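Local structure of nuclear inclusion protein A (Tobacco vein mottling virus, 3MMG) at residues Phe139-Ile144 and Ser176-Glu181. The protein probably acts as a cysteine peptidase of the 3C type, a viral protease with a chymotrypsin-like fold. The protein carries 3 engineered substitutions. Sequence-based numbering, arbitrary orientation.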
loop_
_atom_site.group_PDB
_atom_site.type_symbol
_atom_site.label_atom_id
_atom_site.label_comp_id
_atom_site.label_asym_id
_atom_site.label_seq_id
_atom_site.Cartn_x
_atom_site.Cartn_y
_atom_site.Cartn_z
ATOM N N PHE A 139 -10.658 6.905 1.880
ATOM C CA PHE A 139 -10.207 7.015 0.496
ATOM C C PHE A 139 -10.025 8.468 0.070
ATOM O O PHE A 139 -10.825 9.336 0.429
ATOM C CB PHE A 139 -11.191 6.361 -0.489
ATOM C CG PHE A 139 -11.290 4.866 -0.376
ATOM C CD1 PHE A 139 -10.212 4.040 -0.757
ATOM C CD2 PHE A 139 -12.458 4.272 0.097
ATOM C CE1 PHE A 139 -10.310 2.618 -0.649
ATOM C CE2 PHE A 139 -12.561 2.858 0.208
ATOM C CZ PHE A 139 -11.477 2.040 -0.163
ATOM N N TRP A 140 -8.979 8.717 -0.711
ATOM C CA TRP A 140 -8.775 10.008 -1.364
ATOM C C TRP A 140 -8.619 9.805 -2.858
ATOM O O TRP A 140 -7.869 8.915 -3.301
ATOM C CB TRP A 140 -7.486 10.657 -0.868
ATOM C CG TRP A 140 -7.519 11.116 0.552
ATOM C CD1 TRP A 140 -7.538 10.335 1.682
ATOM C CD2 TRP A 140 -7.479 12.474 1.000
ATOM N NE1 TRP A 140 -7.533 11.133 2.805
ATOM C CE2 TRP A 140 -7.501 12.446 2.418
ATOM C CE3 TRP A 140 -7.432 13.726 0.338
ATOM C CZ2 TRP A 140 -7.470 13.624 3.199
ATOM C CZ3 TRP A 140 -7.411 14.897 1.111
ATOM C CH2 TRP A 140 -7.400 14.825 2.538
ATOM N N GLN A 141 -9.278 10.636 -3.635
ATOM C CA GLN A 141 -9.150 10.556 -5.086
ATOM C C GLN A 141 -7.786 11.105 -5.557
ATOM O O GLN A 141 -7.252 12.078 -4.985
ATOM C CB GLN A 141 -10.290 11.324 -5.767
ATOM C CG GLN A 141 -10.367 11.066 -7.275
ATOM C CD GLN A 141 -11.591 11.693 -7.926
ATOM O OE1 GLN A 141 -12.398 12.334 -7.255
ATOM N NE2 GLN A 141 -11.732 11.499 -9.232
ATOM N N HIS A 142 -7.238 10.479 -6.597
ATOM C CA HIS A 142 -6.067 11.012 -7.282
ATOM C C HIS A 142 -6.232 10.765 -8.781
ATOM O O HIS A 142 -7.112 9.991 -9.203
ATOM C CB HIS A 142 -4.747 10.399 -6.718
ATOM C CG HIS A 142 -4.528 8.956 -7.078
ATOM N ND1 HIS A 142 -3.997 8.569 -8.288
ATOM C CD2 HIS A 142 -4.723 7.814 -6.372
ATOM C CE1 HIS A 142 -3.902 7.251 -8.327
ATOM N NE2 HIS A 142 -4.343 6.765 -7.181
ATOM N N TRP A 143 -5.407 11.454 -9.571
ATOM C CA TRP A 143 -5.492 11.400 -11.035
ATOM C C TRP A 143 -4.266 10.803 -11.754
ATOM O O TRP A 143 -4.056 11.086 -12.938
ATOM C CB TRP A 143 -5.844 12.786 -11.589
ATOM C CG TRP A 143 -7.297 13.140 -11.318
ATOM C CD1 TRP A 143 -8.357 12.962 -12.171
ATOM C CD2 TRP A 143 -7.843 13.691 -10.108
ATOM N NE1 TRP A 143 -9.524 13.378 -11.566
ATOM C CE2 TRP A 143 -9.238 13.823 -10.300
ATOM C CE3 TRP A 143 -7.292 14.082 -8.883
ATOM C CZ2 TRP A 143 -10.081 14.348 -9.311
ATOM C CZ3 TRP A 143 -8.136 14.613 -7.890
ATOM C CH2 TRP A 143 -9.519 14.729 -8.118
ATOM N N ILE A 144 -3.493 9.969 -11.056
ATOM C CA ILE A 144 -2.295 9.339 -11.629
ATOM C C ILE A 144 -2.717 8.046 -12.326
ATOM O O ILE A 144 -3.395 7.211 -11.733
ATOM C CB ILE A 144 -1.235 9.027 -10.535
ATOM C CG1 ILE A 144 -0.840 10.317 -9.787
ATOM C CG2 ILE A 144 0.014 8.304 -11.148
ATOM C CD1 ILE A 144 -0.182 10.106 -8.414
ATOM N N SER A 176 -11.751 6.850 -12.601
ATOM C CA SER A 176 -11.303 7.610 -11.416
ATOM C C SER A 176 -10.490 6.674 -10.533
ATOM O O SER A 176 -10.792 5.489 -10.470
ATOM C CB SER A 176 -12.499 8.129 -10.603
ATOM O OG SER A 176 -13.223 9.139 -11.296
ATOM N N ASN A 177 -9.477 7.211 -9.848
ATOM C CA ASN A 177 -8.605 6.410 -8.985
ATOM C C ASN A 177 -8.619 6.904 -7.545
ATOM O O ASN A 177 -8.778 8.100 -7.307
ATOM C CB ASN A 177 -7.163 6.473 -9.493
ATOM C CG ASN A 177 -6.954 5.663 -10.721
ATOM O OD1 ASN A 177 -7.638 4.661 -10.953
ATOM N ND2 ASN A 177 -6.003 6.089 -11.538
ATOM N N TYR A 178 -8.418 5.991 -6.600
ATOM C CA TYR A 178 -8.457 6.339 -5.175
ATOM C C TYR A 178 -7.367 5.596 -4.424
ATOM O O TYR A 178 -7.124 4.413 -4.680
ATOM C CB TYR A 178 -9.812 6.021 -4.543
ATOM C CG TYR A 178 -10.959 6.666 -5.250
ATOM C CD1 TYR A 178 -11.518 6.046 -6.361
ATOM C CD2 TYR A 178 -11.472 7.908 -4.837
ATOM C CE1 TYR A 178 -12.535 6.620 -7.063
ATOM C CE2 TYR A 178 -12.544 8.499 -5.562
ATOM C CZ TYR A 178 -13.051 7.819 -6.663
ATOM O OH TYR A 178 -14.080 8.291 -7.449
ATOM N N PHE A 179 -6.710 6.316 -3.523
ATOM C CA PHE A 179 -5.800 5.693 -2.595
ATOM C C PHE A 179 -6.397 5.657 -1.200
ATOM O O PHE A 179 -7.354 6.397 -0.911
ATOM C CB PHE A 179 -4.418 6.361 -2.614
ATOM C CG PHE A 179 -4.330 7.718 -1.963
ATOM C CD1 PHE A 179 -4.052 7.840 -0.582
ATOM C CD2 PHE A 179 -4.418 8.887 -2.744
ATOM C CE1 PHE A 179 -3.882 9.100 0.002
ATOM C CE2 PHE A 179 -4.225 10.161 -2.163
ATOM C CZ PHE A 179 -3.976 10.264 -0.792
ATOM N N VAL A 180 -5.840 4.800 -0.345
ATOM C CA VAL A 180 -6.325 4.704 1.054
ATOM C C VAL A 180 -5.270 5.351 1.931
ATOM O O VAL A 180 -4.095 5.022 1.802
ATOM C CB VAL A 180 -6.594 3.238 1.533
ATOM C CG1 VAL A 180 -5.399 2.300 1.178
ATOM C CG2 VAL A 180 -6.940 3.193 3.040
ATOM N N GLU A 181 -5.698 6.259 2.815
ATOM C CA GLU A 181 -4.771 7.019 3.643
ATOM C C GLU A 181 -4.321 6.232 4.853
ATOM O O GLU A 181 -5.085 5.440 5.400
ATOM C CB GLU A 181 -5.434 8.324 4.122
ATOM C CG GLU A 181 -6.674 8.083 4.980
ATOM C CD GLU A 181 -6.986 9.212 5.943
ATOM O OE1 GLU A 181 -7.194 10.348 5.503
ATOM O OE2 GLU A 181 -7.040 8.942 7.155
HETATM O O HOH W 1 -9.506 10.095 -10.577
HETATM O O HOH W 2 -14.969 10.850 -7.249
HETATM O O HOH W 3 -14.085 12.320 -10.835
#
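From its CB outward, Trp-140 shows how strands 139-142 and 177-181 fit together. CB lies over one face of the Phe-179 ring, 3.8 Å from the ring centroid and 23° off the normal, a CH-pi contact. CG lies 3.9 Å from Phe-179 CZ, and the indole slides past that ring nearly parallel, planes at 11°, with little overlap. CD1 reaches CB of Glu-181, and NE1 donates to Glu-181 OE1 at 2.8 Å, almost straight at 167°; OE1 accepts with its anti lone pair, the carboxylate nearly coplanar with the indole. CE2 and CZ2 also border OE1. The other oxygen, OE2, is held by Arg-80 in a salt bridge and by Gln-102, so both carboxylate oxygens are engaged. Beneath this, Trp-140 and Phe-179 form an antiparallel hydrogen-bonded pair, Trp-140 N to Phe-179 O at 2.8 Å and Phe-179 N to Trp-140 O at 2.9 Å. Flanked by 121-133 and 163-171, the two are adjacent strands of the six-stranded closed barrel, the second beta-barrel domain of chymotrypsin-like proteases. Further along that side, Asn-177 CB covers one face of the His-142 imidazole, 3.5 Å from its CE1; ND1 accepts from Ile-144 N in the ring plane and NE2 is hydrogen-bonded to His-167 ND1, fixing the ring's rotation. Across the sheet, Gln-141 CB lies 3.6 Å from Tyr-178 CE2; CG, anti to the backbone N, starts an extended chain alongside the tyrosine, and a water joins OE1 to its hydroxyl.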